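Local coordinates for dihydropteroate synthase (Xanthomonas albilineans GPE PC73, PDB 6DAY), which catalyses the condensation of 4-aminobenzoate with the diphosphate of 6-hydroxymethyl-7,8-dihydropterin to give 7,8-dihydropteroate, a precursor of folates, at the interface of chains A and B. Coordinates in Å, arbitrary orientation; residue numbers count along the deposited sequence, not the author numbering. Chains: chain A/B, Dihydropteroate synthase.

Contact 1: the interface of chains A and B. Residues chain A 250, 267, 270-271, 274; chain B 233, 243-244, 247, 251.
B:Ala247 presses its methyl group onto the backbone of A:Ala271, with CB 3.6 Å from A:Ala271 CA, and meets the methyl of that alanine as well. Such small side chains let helix 242-254 of chain B lie close against helix 265-279 of chain A. A:Leu250 reaches the same methyl from helix 242-254 of chain A through its CD2 branch, 4.1 Å from B:Ala247 CB. One turn toward the start of both helices, the pattern repeats: CB of B:Ala243 sits 3.7 Å from CA of A:Ala267.

A:Val274 divides its two methyls between neighbours. With CG1 anti to the backbone N (chi1 173°), that branch faces CD1 of B:Leu251, while CG2 of A:Val274 packs on the bare backbone of B:Gly244 and, at 3.9 Å, on CG2 of B:Thr233.

Toward the rim, A:Asp270 crosses B:Thr233 at about a right angle. CG2 of B:Thr233 lies 3.8 Å from the backbone O of A:Asp270, and the threonine CB lies beside the carboxylate. A water bridges the chains here, 2.6 Å from the carboxylate OD2 of A:Asp270. The water also accepts a nearly straight hydrogen bond from B:Gly244 N, 2.9 Å away (162° at H). That amide belongs to the first turn of its helix, whose end may favour the nearby negative charge. The patch joins two copies of the enzyme by close helix packing with a watered edge, probably as part of the dimer typical of this family.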
# COMPACT_ATOMS: atom_id res chain seq x y z
N LEU A 250 20.55 -7.80 -15.69
CA LEU A 250 21.66 -7.67 -14.77
C LEU A 250 22.70 -8.76 -15.04
O LEU A 250 23.91 -8.47 -15.07
CB LEU A 250 21.14 -7.70 -13.32
CG LEU A 250 22.18 -7.77 -12.21
CD1 LEU A 250 23.12 -6.60 -12.36
CD2 LEU A 250 21.48 -7.71 -10.85
N ALA A 267 13.09 0.18 -13.61
CA ALA A 267 13.48 -1.00 -12.85
C ALA A 267 14.89 -1.44 -13.20
O ALA A 267 15.68 -1.79 -12.32
CB ALA A 267 12.50 -2.14 -13.09
N ASP A 270 17.42 0.91 -11.72
CA ASP A 270 17.54 0.61 -10.28
C ASP A 270 18.46 -0.60 -10.04
O ASP A 270 19.35 -0.55 -9.19
CB ASP A 270 16.15 0.35 -9.66
CG ASP A 270 15.35 1.61 -9.46
OD1 ASP A 270 15.88 2.69 -9.81
OD2 ASP A 270 14.21 1.54 -8.94
N ALA A 271 18.24 -1.70 -10.77
CA ALA A 271 19.09 -2.88 -10.58
C ALA A 271 20.54 -2.62 -10.94
O ALA A 271 21.47 -3.05 -10.24
CB ALA A 271 18.57 -4.06 -11.39
N VAL A 274 22.31 -0.59 -8.13
CA VAL A 274 22.74 -1.38 -6.97
C VAL A 274 23.97 -2.23 -7.35
O VAL A 274 24.95 -2.29 -6.60
CB VAL A 274 21.57 -2.23 -6.44
CG1 VAL A 274 22.09 -3.18 -5.34
CG2 VAL A 274 20.46 -1.36 -5.88
N THR B 233 19.01 4.13 -4.99
CA THR B 233 18.16 4.21 -6.16
C THR B 233 17.32 5.48 -6.22
O THR B 233 16.70 5.75 -7.26
CB THR B 233 17.23 3.00 -6.22
OG1 THR B 233 16.43 2.96 -5.05
CG2 THR B 233 18.04 1.71 -6.39
N ALA B 243 12.57 -3.14 -7.28
CA ALA B 243 13.60 -3.54 -8.24
C ALA B 243 15.00 -3.52 -7.61
O ALA B 243 15.79 -4.45 -7.81
CB ALA B 243 13.56 -2.62 -9.47
N GLY B 244 15.33 -2.46 -6.88
CA GLY B 244 16.64 -2.41 -6.26
C GLY B 244 16.81 -3.51 -5.23
O GLY B 244 17.91 -4.07 -5.10
N ALA B 247 17.49 -6.89 -6.98
CA ALA B 247 18.87 -6.92 -7.45
C ALA B 247 19.83 -7.19 -6.30
O ALA B 247 20.79 -7.96 -6.44
CB ALA B 247 19.23 -5.60 -8.15
N LEU B 251 22.38 -10.43 -5.95
CA LEU B 251 23.83 -10.29 -5.70
C LEU B 251 24.23 -11.06 -4.45
O LEU B 251 25.31 -11.68 -4.41
CB LEU B 251 24.19 -8.81 -5.55
CG LEU B 251 23.92 -8.02 -6.85
CD1 LEU B 251 24.15 -6.53 -6.64
CD2 LEU B 251 24.79 -8.53 -7.99
O HOH W 1 13.78 -0.02 -6.93

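Contact 2: the interface of chains A and B. Residues chain A 203-204, 207-208, 255; chain B 277-278, 281.
B:Val281, in the loop that follows helix 265-279, packs on A:Ala207 with 3.5 Å between the two CB atoms. Here the C-terminal end of chain B meets helix 199-207 of chain A at an outer part of the subunit interface, probably that of the family's dimer. A chi1 of 170° turns CG1 of B:Val281 away from the backbone N, between the side chains of A:Gln204 and A:His208, and 3.6 Å from the ring nitrogen NE2 of A:His208. CG2 of B:Val281 meets CG1 of A:Val203 at 3.8 Å. CG1 of A:Val203 also touches the last turn of the partner helix, 3.5 Å from the backbone O of B:Ala277.

Beside this cluster, B:Val278 lays its CG1 against one face of the A:Arg255 guanidinium, 3.2 Å above the plane and offset toward the NH2 rim. The two side chains run past each other in opposite directions, and the valine methyl lies over the flat end of the arginine. CG1 of B:Val278 also reaches the backbone of A:Ala207.

Behind the first shell, the A:Arg255 chain is extended from CG to NE. NH1 of A:Arg255 gives a weak, bent hydrogen bond to A:Ala207 O (2.9 Å, 129° at H), which may help to steady the face under the valine. The A:Gln204 chain bends at chi2 (-68°) and brings its amide oxygen OE1 into the plane of the A:His208 imidazole, 3.3 Å from CD2 at the ring edge.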
# COMPACT_ATOMS: atom_id res chain seq x y z
N VAL A 203 19.33 -19.34 -23.25
CA VAL A 203 20.07 -19.47 -21.99
C VAL A 203 21.55 -19.75 -22.28
O VAL A 203 22.45 -19.22 -21.61
CB VAL A 203 19.42 -20.56 -21.11
CG1 VAL A 203 20.30 -20.89 -19.90
CG2 VAL A 203 18.00 -20.11 -20.65
N GLN A 204 21.82 -20.58 -23.29
CA GLN A 204 23.21 -20.83 -23.69
C GLN A 204 23.93 -19.54 -24.08
O GLN A 204 25.07 -19.31 -23.65
CB GLN A 204 23.26 -21.82 -24.86
CG GLN A 204 23.02 -23.27 -24.52
CD GLN A 204 24.14 -23.86 -23.68
OE1 GLN A 204 25.31 -23.49 -23.81
NE2 GLN A 204 23.78 -24.80 -22.81
N ALA A 207 24.65 -17.47 -20.88
CA ALA A 207 25.72 -18.04 -20.06
C ALA A 207 27.07 -17.79 -20.69
O ALA A 207 28.06 -17.53 -19.99
CB ALA A 207 25.50 -19.54 -19.89
N HIS A 208 27.14 -17.90 -22.02
CA HIS A 208 28.38 -17.78 -22.76
C HIS A 208 28.58 -16.40 -23.35
O HIS A 208 29.46 -16.22 -24.20
CB HIS A 208 28.42 -18.86 -23.84
CG HIS A 208 28.57 -20.24 -23.30
ND1 HIS A 208 29.74 -20.69 -22.72
CD2 HIS A 208 27.71 -21.29 -23.26
CE1 HIS A 208 29.59 -21.95 -22.35
NE2 HIS A 208 28.37 -22.33 -22.66
N ARG A 255 28.06 -10.19 -17.37
CA ARG A 255 28.79 -11.00 -18.33
C ARG A 255 29.32 -10.19 -19.50
O ARG A 255 29.79 -10.77 -20.48
CB ARG A 255 27.90 -12.14 -18.84
CG ARG A 255 27.77 -13.20 -17.76
CD ARG A 255 26.71 -14.26 -17.99
NE ARG A 255 26.42 -14.96 -16.73
CZ ARG A 255 26.89 -16.16 -16.39
NH1 ARG A 255 27.66 -16.87 -17.21
NH2 ARG A 255 26.55 -16.66 -15.21
N ALA B 277 19.04 -20.96 -14.03
CA ALA B 277 19.10 -21.53 -15.37
C ALA B 277 20.43 -21.19 -16.03
O ALA B 277 21.06 -22.06 -16.67
CB ALA B 277 17.93 -21.01 -16.21
N VAL B 278 20.90 -19.95 -15.85
CA VAL B 278 22.19 -19.54 -16.41
C VAL B 278 23.35 -20.24 -15.70
O VAL B 278 24.25 -20.81 -16.34
CB VAL B 278 22.33 -18.02 -16.31
CG1 VAL B 278 23.76 -17.61 -16.58
CG2 VAL B 278 21.34 -17.31 -17.29
N VAL B 281 24.50 -23.75 -16.64
CA VAL B 281 25.19 -24.03 -17.90
C VAL B 281 26.67 -24.23 -17.60
O VAL B 281 27.27 -23.40 -16.91
CB VAL B 281 24.98 -22.89 -18.90
CG1 VAL B 281 25.90 -23.09 -20.11
CG2 VAL B 281 23.53 -22.82 -19.36

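Contact 3: the interface of chains A and B. Residues chain A 243-244, 247-248, 251; chain B 250, 270-271, 274.
Helix 242-254 of chain A packs on helix 265-279 of chain B through A:Ala247 and B:Ala271, in an intersubunit contact between the last two helices of the dihydropteroate synthase TIM barrel, probably part of the family's dimer interface. The methyl CB of A:Ala247 rests 3.6 Å from B:Ala271 CA, and B:Leu250 approaches that methyl more distantly with CD2.

B:Val274 spans two turns of the opposing helix. At a chi1 of 177°, CG1 of B:Val274 points opposite to its own backbone N, facing CD1 of A:Leu251 at 3.8 Å and brushing the backbone of A:Ala248. The other branch, CG2 of B:Val274, lies over A:Gly244, 3.9 Å from its CA and close to its backbone O, where the absence of a side chain permits direct packing on the main chain.

At the polar edge, B:Asp270 directs its carboxylate toward the start of the chain A helix but joins it through a water. The water lies 2.7 Å from the carboxylate OD1 of B:Asp270 and receives a nearly straight hydrogen bond from A:Gly244 N at 3.0 Å (166° at H). The CB methylene of B:Asp270 comes within 4.1 Å of A:Gly244 N.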
# COMPACT_ATOMS: atom_id res chain seq x y z
N ALA A 243 10.14 -8.88 -13.65
CA ALA A 243 11.20 -9.27 -12.71
C ALA A 243 12.23 -10.20 -13.36
O ALA A 243 13.45 -10.00 -13.20
CB ALA A 243 10.61 -9.92 -11.44
N GLY A 244 11.77 -11.23 -14.08
CA GLY A 244 12.71 -12.11 -14.75
C GLY A 244 13.55 -11.37 -15.80
O GLY A 244 14.72 -11.69 -15.97
N ALA A 247 16.27 -9.30 -14.12
CA ALA A 247 17.30 -10.24 -13.66
C ALA A 247 18.19 -10.66 -14.83
O ALA A 247 19.42 -10.67 -14.72
CB ALA A 247 16.65 -11.47 -13.02
N ALA A 248 17.57 -10.98 -15.97
CA ALA A 248 18.35 -11.38 -17.16
C ALA A 248 19.30 -10.27 -17.60
O ALA A 248 20.46 -10.55 -17.93
CB ALA A 248 17.42 -11.79 -18.30
N LEU A 251 22.25 -10.00 -15.27
CA LEU A 251 23.19 -11.07 -15.59
C LEU A 251 23.94 -10.76 -16.87
O LEU A 251 25.15 -10.97 -16.95
CB LEU A 251 22.48 -12.41 -15.78
CG LEU A 251 21.72 -12.90 -14.52
CD1 LEU A 251 20.90 -14.14 -14.87
CD2 LEU A 251 22.73 -13.26 -13.41
N LEU B 250 19.66 -10.91 -5.37
CA LEU B 250 20.34 -11.76 -6.31
C LEU B 250 21.86 -11.65 -6.17
O LEU B 250 22.57 -12.65 -6.26
CB LEU B 250 19.86 -11.40 -7.73
CG LEU B 250 20.60 -12.06 -8.87
CD1 LEU B 250 20.49 -13.55 -8.79
CD2 LEU B 250 20.08 -11.55 -10.25
N ASP B 270 11.43 -15.24 -9.24
CA ASP B 270 11.69 -15.16 -10.69
C ASP B 270 13.15 -14.81 -10.97
O ASP B 270 13.77 -15.37 -11.89
CB ASP B 270 10.74 -14.15 -11.34
CG ASP B 270 9.35 -14.71 -11.54
OD1 ASP B 270 8.51 -14.00 -12.13
OD2 ASP B 270 9.09 -15.85 -11.12
N ALA B 271 13.71 -13.85 -10.23
CA ALA B 271 15.12 -13.52 -10.44
C ALA B 271 16.00 -14.72 -10.16
O ALA B 271 16.95 -14.98 -10.91
CB ALA B 271 15.57 -12.34 -9.57
N VAL B 274 15.84 -17.33 -13.08
CA VAL B 274 16.64 -17.00 -14.28
C VAL B 274 18.12 -17.26 -14.01
O VAL B 274 18.83 -17.85 -14.83
CB VAL B 274 16.42 -15.54 -14.70
CG1 VAL B 274 17.35 -15.19 -15.90
CG2 VAL B 274 14.98 -15.30 -15.05
O HOH W 2 8.90 -11.99 -13.89

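Contact 1 and contact 3 are largely two-fold counterparts, their C-alpha centres about 10 Å apart; both pair helix 242-254 with helix 265-279 and share residues 243, 244, 247, 250, 251, 270, 271 and 274 on exchanged chains. Between them the two Leu250 side chains approach each other, with CD2 of A:Leu250 4.1 Å from CD2 of B:Leu250. Contact 2 lies about 12 Å from contact 3 and 20 Å from contact 1, centre to centre, and prolongs the chain B helix of contact 3 toward its C-terminus. Together they form one continuous interface, probably that of the family's dimer within the four-chain assembly.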